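Local coordinates for geranyltranstransferase (Staphylococcus aureus, PDB 1RTR), which probably condenses isopentenyl diphosphate with an allylic diphosphate to build farnesyl diphosphate, a precursor of longer isoprenoids, at residues 189-194 and 198-203; 204-209 and 283-288; 267-272 and 276-281. One frame throughout, in Å; residues are numbered along the deposited sequence.

Contact 1: 189-194 and 198-203. Unlike the reference sequence in segment 198-203: T198 (reference Ala).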
loop_
_atom_site.group_PDB
_atom_site.type_symbol
_atom_site.label_atom_id
_atom_site.label_comp_id
_atom_site.label_asym_id
_atom_site.label_seq_id
_atom_site.Cartn_x
_atom_site.Cartn_y
_atom_site.Cartn_z
ATOM N N ALA A 189 5.761 -18.469 -1.322
ATOM C CA ALA A 189 6.781 -19.430 -1.749
ATOM C C ALA A 189 6.139 -20.635 -2.426
ATOM O O ALA A 189 6.553 -21.063 -3.511
ATOM C CB ALA A 189 7.677 -19.855 -0.581
ATOM N N ALA A 190 5.098 -21.171 -1.810
ATOM C CA ALA A 190 4.425 -22.325 -2.385
ATOM C C ALA A 190 3.943 -22.005 -3.786
ATOM O O ALA A 190 3.943 -22.880 -4.672
ATOM C CB ALA A 190 3.277 -22.741 -1.510
ATOM N N ASP A 191 3.537 -20.747 -3.976
ATOM C CA ASP A 191 3.052 -20.252 -5.272
ATOM C C ASP A 191 4.167 -20.075 -6.312
ATOM O O ASP A 191 3.994 -20.411 -7.492
ATOM C CB ASP A 191 2.263 -18.949 -5.087
ATOM C CG ASP A 191 0.800 -19.196 -4.744
ATOM O OD1 ASP A 191 0.346 -20.355 -4.873
ATOM O OD2 ASP A 191 0.024 -18.302 -4.330
ATOM N N ILE A 192 5.313 -19.547 -5.877
ATOM C CA ILE A 192 6.462 -19.444 -6.762
ATOM C C ILE A 192 6.942 -20.847 -7.150
ATOM O O ILE A 192 7.267 -21.092 -8.321
ATOM C CB ILE A 192 7.571 -18.627 -6.110
ATOM C CG1 ILE A 192 7.149 -17.161 -6.007
ATOM C CG2 ILE A 192 8.888 -18.794 -6.885
ATOM C CD1 ILE A 192 7.749 -16.431 -4.826
ATOM N N ALA A 193 6.948 -21.770 -6.184
ATOM C CA ALA A 193 7.374 -23.152 -6.431
ATOM C C ALA A 193 6.376 -23.933 -7.277
ATOM O O ALA A 193 6.714 -24.960 -7.863
ATOM C CB ALA A 193 7.633 -23.871 -5.126
ATOM N N ASN A 194 5.136 -23.459 -7.338
ATOM C CA ASN A 194 4.101 -24.156 -8.101
ATOM C C ASN A 194 3.840 -25.577 -7.589
ATOM O O ASN A 194 3.612 -26.498 -8.368
ATOM C CB ASN A 194 4.460 -24.167 -9.593
ATOM C CG ASN A 194 3.331 -24.662 -10.460
ATOM O OD1 ASN A 194 3.558 -25.382 -11.434
ATOM N ND2 ASN A 194 2.099 -24.299 -10.104
ATOM N N THR A 198 -2.480 -30.237 -2.334
ATOM C CA THR A 198 -2.405 -30.875 -1.026
ATOM C C THR A 198 -1.147 -30.528 -0.246
ATOM O O THR A 198 -1.221 -30.429 0.980
ATOM C CB THR A 198 -2.782 -32.425 -1.037
ATOM O OG1 THR A 198 -1.813 -33.196 -0.316
ATOM C CG2 THR A 198 -2.800 -33.024 -2.446
ATOM N N THR A 199 -0.012 -30.305 -0.926
ATOM C CA THR A 199 1.179 -29.722 -0.256
ATOM C C THR A 199 0.914 -28.292 0.230
ATOM O O THR A 199 1.372 -27.898 1.304
ATOM C CB THR A 199 2.443 -29.736 -1.170
ATOM O OG1 THR A 199 2.746 -31.081 -1.563
ATOM C CG2 THR A 199 3.703 -29.314 -0.390
ATOM N N LYS A 200 0.188 -27.520 -0.576
ATOM C CA LYS A 200 -0.244 -26.179 -0.190
ATOM C C LYS A 200 -1.074 -26.185 1.098
ATOM O O LYS A 200 -0.834 -25.378 2.002
ATOM C CB LYS A 200 -1.015 -25.505 -1.323
ATOM C CG LYS A 200 -0.139 -24.849 -2.371
ATOM C CD LYS A 200 -0.989 -24.257 -3.485
ATOM C CE LYS A 200 -0.136 -23.822 -4.662
ATOM N NZ LYS A 200 -0.966 -23.219 -5.745
ATOM N N GLU A 201 -2.026 -27.113 1.186
ATOM C CA GLU A 201 -2.846 -27.273 2.389
ATOM C C GLU A 201 -2.018 -27.478 3.639
ATOM O O GLU A 201 -2.305 -26.883 4.672
ATOM C CB GLU A 201 -3.814 -28.447 2.248
ATOM C CG GLU A 201 -4.571 -28.773 3.540
ATOM C CD GLU A 201 -3.857 -29.769 4.460
ATOM O OE1 GLU A 201 -3.437 -30.850 3.967
ATOM O OE2 GLU A 201 -3.726 -29.473 5.684
ATOM N N HIS A 202 -1.017 -28.340 3.567
ATOM C CA HIS A 202 -0.207 -28.630 4.740
ATOM C C HIS A 202 0.680 -27.465 5.094
ATOM O O HIS A 202 0.960 -27.218 6.273
ATOM C CB HIS A 202 0.642 -29.892 4.528
ATOM C CG HIS A 202 -0.169 -31.140 4.359
ATOM N ND1 HIS A 202 -0.336 -31.759 3.138
ATOM C CD2 HIS A 202 -0.868 -31.878 5.254
ATOM C CE1 HIS A 202 -1.098 -32.830 3.288
ATOM N NE2 HIS A 202 -1.437 -32.921 4.562
ATOM N N LEU A 203 1.131 -26.735 4.081
ATOM C CA LEU A 203 2.016 -25.600 4.331
ATOM C C LEU A 203 1.231 -24.484 4.986
ATOM O O LEU A 203 1.736 -23.790 5.872
ATOM C CB LEU A 203 2.683 -25.141 3.036
ATOM C CG LEU A 203 3.847 -26.030 2.579
ATOM C CD1 LEU A 203 4.127 -25.830 1.098
ATOM C CD2 LEU A 203 5.093 -25.764 3.428
#
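The one polar link between D191 and K200 is a stretched salt bridge: K200 NZ stands 3.3 Å from D191 OD1, and the hydrogen bond within it is weak. The carboxylate is shared, for its other oxygen, OD2, pairs with R140, so that D191 carries a basic partner on each oxygen and probably stays charged. K200 reaches it with CG anti to the carbonyl carbon (chi1 -83°) and the rest of the chain extended, meeting the aspartate at about a right angle. The CG methylene of K200 packs 4.1 Å from A190 CB. L203 CD1 also rests on A190 CB, at 4.1 Å. A190 and K200 are the closest backbone positions, and the small alanine lets their CA atoms come within 6.4 Å. The two helical segments run nearly antiparallel, at 162°, as expected of a helical hairpin. N194, with positive phi, ends the first arm in a Schellman motif, where V195 N reaches back to A190 O. Around the hairpin, L203 packs on V186 and M187 about one turn earlier in helix 179-193, A189 faces helix 45-56, and H202 turns to helix 245-270.

Contact 2: 204-209 and 283-288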
loop_
_atom_site.group_PDB
_atom_site.type_symbol
_atom_site.label_atom_id
_atom_site.label_comp_id
_atom_site.label_asym_id
_atom_site.label_seq_id
_atom_site.Cartn_x
_atom_site.Cartn_y
_atom_site.Cartn_z
ATOM N N GLU A 204 -0.023 -24.354 4.560
ATOM C CA GLU A 204 -0.981 -23.429 5.163
ATOM C C GLU A 204 -1.185 -23.645 6.664
ATOM O O GLU A 204 -0.859 -22.749 7.455
ATOM C CB GLU A 204 -2.318 -23.493 4.433
ATOM C CG GLU A 204 -2.576 -22.321 3.519
ATOM C CD GLU A 204 -3.751 -21.476 3.968
ATOM O OE1 GLU A 204 -3.677 -20.938 5.114
ATOM O OE2 GLU A 204 -4.737 -21.357 3.168
ATOM N N SER A 205 -1.699 -24.816 7.060
ATOM C CA SER A 205 -1.826 -25.122 8.492
ATOM C C SER A 205 -0.511 -24.940 9.197
ATOM O O SER A 205 -0.459 -24.347 10.284
ATOM C CB SER A 205 -2.320 -26.542 8.769
ATOM O OG SER A 205 -3.370 -26.895 7.907
ATOM N N TYR A 206 0.559 -25.439 8.589
ATOM C CA TYR A 206 1.861 -25.271 9.202
ATOM C C TYR A 206 2.066 -23.806 9.533
ATOM O O TYR A 206 2.423 -23.477 10.665
ATOM C CB TYR A 206 2.988 -25.806 8.310
ATOM C CG TYR A 206 4.354 -25.230 8.656
ATOM C CD1 TYR A 206 4.861 -24.118 7.978
ATOM C CD2 TYR A 206 5.122 -25.781 9.677
ATOM C CE1 TYR A 206 6.118 -23.586 8.300
ATOM C CE2 TYR A 206 6.369 -25.256 10.009
ATOM C CZ TYR A 206 6.863 -24.169 9.313
ATOM O OH TYR A 206 8.087 -23.655 9.645
ATOM N N SER A 207 1.821 -22.919 8.562
ATOM C CA SER A 207 2.097 -21.486 8.751
ATOM C C SER A 207 1.206 -20.852 9.805
ATOM O O SER A 207 1.664 -20.024 10.602
ATOM C CB SER A 207 1.996 -20.719 7.430
ATOM O OG SER A 207 0.645 -20.460 7.095
ATOM N N TYR A 208 -0.065 -21.253 9.814
ATOM C CA TYR A 208 -0.994 -20.797 10.845
ATOM C C TYR A 208 -0.511 -21.145 12.253
ATOM O O TYR A 208 -0.436 -20.267 13.121
ATOM C CB TYR A 208 -2.403 -21.355 10.622
ATOM C CG TYR A 208 -3.284 -21.156 11.831
ATOM C CD1 TYR A 208 -3.501 -22.202 12.739
ATOM C CD2 TYR A 208 -3.883 -19.920 12.085
ATOM C CE1 TYR A 208 -4.308 -22.026 13.858
ATOM C CE2 TYR A 208 -4.687 -19.727 13.212
ATOM C CZ TYR A 208 -4.896 -20.788 14.092
ATOM O OH TYR A 208 -5.686 -20.618 15.204
ATOM N N HIS A 209 -0.171 -22.414 12.478
ATOM C CA HIS A 209 0.283 -22.853 13.809
ATOM C C HIS A 209 1.601 -22.218 14.187
ATOM O O HIS A 209 1.780 -21.766 15.330
ATOM C CB HIS A 209 0.358 -24.382 13.902
ATOM C CG HIS A 209 -0.980 -25.040 13.832
ATOM N ND1 HIS A 209 -1.951 -24.847 14.792
ATOM C CD2 HIS A 209 -1.529 -25.849 12.897
ATOM C CE1 HIS A 209 -3.037 -25.523 14.457
ATOM N NE2 HIS A 209 -2.808 -26.142 13.310
ATOM N N GLU A 283 13.209 -26.662 11.668
ATOM C CA GLU A 283 14.171 -25.896 12.459
ATOM C C GLU A 283 13.600 -24.559 12.939
ATOM O O GLU A 283 13.914 -24.117 14.044
ATOM C CB GLU A 283 15.458 -25.670 11.670
ATOM C CG GLU A 283 16.741 -26.051 12.398
ATOM C CD GLU A 283 17.854 -26.432 11.432
ATOM O OE1 GLU A 283 18.361 -27.582 11.512
ATOM O OE2 GLU A 283 18.215 -25.579 10.579
ATOM N N ILE A 284 12.770 -23.919 12.109
ATOM C CA ILE A 284 12.129 -22.656 12.485
ATOM C C ILE A 284 11.093 -22.869 13.591
ATOM O O ILE A 284 11.006 -22.060 14.519
ATOM C CB ILE A 284 11.529 -21.922 11.246
ATOM C CG1 ILE A 284 12.600 -21.076 10.566
ATOM C CG2 ILE A 284 10.341 -21.013 11.621
ATOM C CD1 ILE A 284 12.593 -21.225 9.073
ATOM N N VAL A 285 10.332 -23.960 13.495
ATOM C CA VAL A 285 9.413 -24.368 14.560
ATOM C C VAL A 285 10.134 -24.426 15.902
ATOM O O VAL A 285 9.630 -23.907 16.901
ATOM C CB VAL A 285 8.778 -25.752 14.304
ATOM C CG1 VAL A 285 7.895 -26.164 15.485
ATOM C CG2 VAL A 285 7.976 -25.756 13.023
ATOM N N ASP A 286 11.317 -25.039 15.914
ATOM C CA ASP A 286 12.070 -25.190 17.156
ATOM C C ASP A 286 12.646 -23.879 17.684
ATOM O O ASP A 286 12.802 -23.710 18.892
ATOM C CB ASP A 286 13.132 -26.300 17.048
ATOM C CG ASP A 286 12.545 -27.706 17.296
ATOM O OD1 ASP A 286 13.116 -28.679 16.762
ATOM O OD2 ASP A 286 11.524 -27.942 17.998
ATOM N N LEU A 287 12.934 -22.943 16.785
ATOM C CA LEU A 287 13.394 -21.612 17.189
ATOM C C LEU A 287 12.258 -20.811 17.832
ATOM O O LEU A 287 12.468 -20.103 18.816
ATOM C CB LEU A 287 14.017 -20.853 16.007
ATOM C CG LEU A 287 15.445 -20.351 16.281
ATOM C CD1 LEU A 287 16.488 -20.957 15.324
ATOM C CD2 LEU A 287 15.509 -18.826 16.275
ATOM N N PHE A 288 11.059 -20.946 17.273
ATOM C CA PHE A 288 9.851 -20.338 17.831
ATOM C C PHE A 288 9.496 -20.995 19.170
ATOM O O PHE A 288 8.955 -20.340 20.065
ATOM C CB PHE A 288 8.670 -20.507 16.861
ATOM C CG PHE A 288 8.583 -19.452 15.781
ATOM C CD1 PHE A 288 7.337 -18.995 15.349
ATOM C CD2 PHE A 288 9.732 -18.931 15.176
ATOM C CE1 PHE A 288 7.234 -18.027 14.344
ATOM C CE2 PHE A 288 9.639 -17.969 14.173
ATOM C CZ PHE A 288 8.385 -17.516 13.755
#
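Within the all-helical fold of the prenyl synthases, the ring of Y206 on helix 197-227 bridges to I284 and V285 on helix 279-289, the last modelled helix of the chain. The small interface is carried by one aromatic side chain. Y206 sets CG anti to the backbone N (chi1 160°), which sends the ring out across the gap between the helices. It arrives with its edge: V285 CG2 lies near the ring plane, 3.5 Å from Y206 CE2, and neither ring face is used against it. That methyl is the branch of V285 lying beside its own backbone N, opposite the carbonyl carbon. I284 meets the ring's far end at about a right angle, its CG2 being 4.0 Å from Y206 OH. The hydroxyl itself donates to the backbone carbonyl of L281, in the first turn of helix 279-289, so a polar group placed among apolar methyls is satisfied and the ring is held at its outer end as well as its root. F288 and F214 continue the interface with an edge-to-face pair. Y206 thus ties helix 197-227 to helix 279-289, by edge packing and a main-chain hydrogen bond, within the mainly helical fold typical of polyprenyl synthetases.

Contact 3: 267-272 and 276-281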
loop_
_atom_site.group_PDB
_atom_site.type_symbol
_atom_site.label_atom_id
_atom_site.label_comp_id
_atom_site.label_asym_id
_atom_site.label_seq_id
_atom_site.Cartn_x
_atom_site.Cartn_y
_atom_site.Cartn_z
ATOM N N ASP A 267 3.493 -31.744 13.245
ATOM C CA ASP A 267 2.610 -32.740 12.649
ATOM C C ASP A 267 2.497 -32.459 11.167
ATOM O O ASP A 267 2.764 -33.326 10.355
ATOM C CB ASP A 267 1.226 -32.701 13.309
ATOM C CG ASP A 267 0.437 -33.983 13.110
ATOM O OD1 ASP A 267 -0.758 -34.022 13.482
ATOM O OD2 ASP A 267 0.927 -35.007 12.599
ATOM N N GLU A 268 2.146 -31.220 10.827
ATOM C CA GLU A 268 1.855 -30.816 9.442
ATOM C C GLU A 268 3.018 -31.022 8.462
ATOM O O GLU A 268 2.817 -31.453 7.325
ATOM C CB GLU A 268 1.349 -29.368 9.402
ATOM C CG GLU A 268 -0.135 -29.224 9.716
ATOM C CD GLU A 268 -1.037 -29.984 8.751
ATOM O OE1 GLU A 268 -2.266 -30.085 9.021
ATOM O OE2 GLU A 268 -0.519 -30.481 7.717
ATOM N N LEU A 269 4.225 -30.724 8.926
ATOM C CA LEU A 269 5.435 -31.021 8.178
ATOM C C LEU A 269 5.584 -32.504 7.836
ATOM O O LEU A 269 5.907 -32.830 6.687
ATOM C CB LEU A 269 6.668 -30.497 8.915
ATOM C CG LEU A 269 6.747 -28.972 9.044
ATOM C CD1 LEU A 269 7.979 -28.564 9.817
ATOM C CD2 LEU A 269 6.702 -28.268 7.683
ATOM N N THR A 270 5.326 -33.402 8.796
ATOM C CA THR A 270 5.433 -34.850 8.532
ATOM C C THR A 270 4.426 -35.357 7.501
ATOM O O THR A 270 4.540 -36.485 7.019
ATOM C CB THR A 270 5.343 -35.729 9.828
ATOM O OG1 THR A 270 3.973 -35.865 10.235
ATOM C CG2 THR A 270 6.050 -35.087 11.031
ATOM N N GLN A 271 3.439 -34.538 7.158
ATOM C CA GLN A 271 2.481 -34.931 6.128
ATOM C C GLN A 271 2.851 -34.423 4.733
ATOM O O GLN A 271 2.189 -34.766 3.745
ATOM C CB GLN A 271 1.058 -34.510 6.519
ATOM C CG GLN A 271 0.218 -35.624 7.147
ATOM C CD GLN A 271 0.992 -36.444 8.179
ATOM O OE1 GLN A 271 1.355 -35.931 9.244
ATOM N NE2 GLN A 271 1.257 -37.713 7.859
ATOM N N ILE A 272 3.905 -33.611 4.648
ATOM C CA ILE A 272 4.374 -33.123 3.353
ATOM C C ILE A 272 5.099 -34.260 2.631
ATOM O O ILE A 272 5.930 -34.947 3.235
ATOM C CB ILE A 272 5.256 -31.864 3.516
ATOM C CG1 ILE A 272 4.369 -30.622 3.652
ATOM C CG2 ILE A 272 6.198 -31.694 2.325
ATOM C CD1 ILE A 272 4.983 -29.498 4.445
ATOM N N PHE A 276 10.079 -33.361 -0.731
ATOM C CA PHE A 276 10.448 -32.102 -0.082
ATOM C C PHE A 276 11.073 -32.378 1.278
ATOM O O PHE A 276 10.497 -33.082 2.096
ATOM C CB PHE A 276 9.243 -31.152 0.071
ATOM C CG PHE A 276 8.465 -30.935 -1.196
ATOM C CD1 PHE A 276 9.058 -30.332 -2.309
ATOM C CD2 PHE A 276 7.139 -31.332 -1.282
ATOM C CE1 PHE A 276 8.339 -30.134 -3.498
ATOM C CE2 PHE A 276 6.409 -31.141 -2.457
ATOM C CZ PHE A 276 7.017 -30.535 -3.574
ATOM N N ASN A 277 12.255 -31.810 1.498
ATOM C CA ASN A 277 12.984 -31.900 2.757
ATOM C C ASN A 277 12.681 -30.695 3.664
ATOM O O ASN A 277 13.050 -29.554 3.356
ATOM C CB ASN A 277 14.486 -31.978 2.460
ATOM C CG ASN A 277 15.316 -32.329 3.679
ATOM O OD1 ASN A 277 15.933 -33.384 3.719
ATOM N ND2 ASN A 277 15.355 -31.439 4.671
ATOM N N THR A 278 12.048 -30.961 4.802
ATOM C CA THR A 278 11.514 -29.906 5.657
ATOM C C THR A 278 12.413 -29.531 6.826
ATOM O O THR A 278 12.008 -28.760 7.696
ATOM C CB THR A 278 10.137 -30.311 6.191
ATOM O OG1 THR A 278 10.275 -31.481 7.007
ATOM C CG2 THR A 278 9.214 -30.767 5.049
ATOM N N LYS A 279 13.636 -30.050 6.851
ATOM C CA LYS A 279 14.539 -29.782 7.970
ATOM C C LYS A 279 14.568 -28.295 8.349
ATOM O O LYS A 279 14.630 -27.957 9.535
ATOM C CB LYS A 279 15.936 -30.398 7.709
ATOM C CG LYS A 279 17.181 -29.517 7.976
ATOM C CD LYS A 279 18.158 -29.544 6.769
ATOM C CE LYS A 279 17.827 -28.466 5.700
ATOM N NZ LYS A 279 17.595 -29.012 4.310
ATOM N N HIS A 280 14.472 -27.414 7.350
ATOM C CA HIS A 280 14.515 -25.962 7.574
ATOM C C HIS A 280 13.275 -25.425 8.289
ATOM O O HIS A 280 13.377 -24.665 9.262
ATOM C CB HIS A 280 14.689 -25.224 6.243
ATOM C CG HIS A 280 16.106 -25.162 5.763
ATOM N ND1 HIS A 280 17.182 -25.063 6.624
ATOM C CD2 HIS A 280 16.624 -25.191 4.512
ATOM C CE1 HIS A 280 18.300 -25.038 5.921
ATOM N NE2 HIS A 280 17.989 -25.115 4.638
ATOM N N LEU A 281 12.111 -25.807 7.770
ATOM C CA LEU A 281 10.834 -25.446 8.359
ATOM C C LEU A 281 10.782 -25.948 9.808
ATOM O O LEU A 281 10.528 -25.170 10.738
ATOM C CB LEU A 281 9.689 -26.026 7.520
ATOM C CG LEU A 281 9.087 -25.239 6.341
ATOM C CD1 LEU A 281 9.957 -24.087 5.844
ATOM C CD2 LEU A 281 8.760 -26.177 5.203
HETATM O O HOH W 1 8.541 -33.756 5.904
#
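L269 meets L281 because its CG is anti to the carbonyl carbon (chi1 -65°), which points the isobutyl fork toward L281 so that both methyls reach it. L269 CD2 comes within 3.7 Å of L281 CB and also touches L281 CD2 at 3.8 Å. The other branch, L269 CD1, lies 3.8 Å from L281 CB. At the far end of the contact the CG2 branch of I272 touches the edge of the F276 ring, close to the ring plane, with 3.7 Å from I272 CG2 to F276 CD2. Between the two pairs sits T278. Its chi1 of 63° puts OG1 between the backbone N and the carbonyl carbon, while T278 CG2 is left to face I272 CG2 at 4.2 Å. One water joins the backbone of L269 to the side chain of T278, donating to L269 O at 2.9 Å and lying 3.1 Å from T278 OG1. T278 occupies the N-cap position of helix 279-289; its side chain makes no capping bond, and OG1 is hydrogen-bonded to the water. The whole is a tight connection in which helix 245-270 ends and helix 279-289 begins. Beside it, helix 197-227 packs on L269 through Y206, helix 45-56 meets L281 at T53 and S56, and F276 rests on loop residues L57, N58 and V195.

Overall arrangement
The three contacts illustrate how successive helices are tied together by shared members. Contacts 1 and 2 lie on adjoining parts of helix 197-227, with centres about 15 Å apart, while contacts 2 and 3 share helix 279-289 and are about 10 Å apart. Contacts 1 and 3, with centres about 12 Å apart, touch directly: T199 OG1 is 3.8 Å from F276 CE2, and H202 packs on E268 and Q271. Contact 2 meets contact 3 where Y206 CD2 is 3.6 Å from L269 CD2. None carries a ligand. Farther along helix 197-227, however, comes an aspartate-rich DDxxD sequence of the kind that binds diphosphate through magnesium in related synthases.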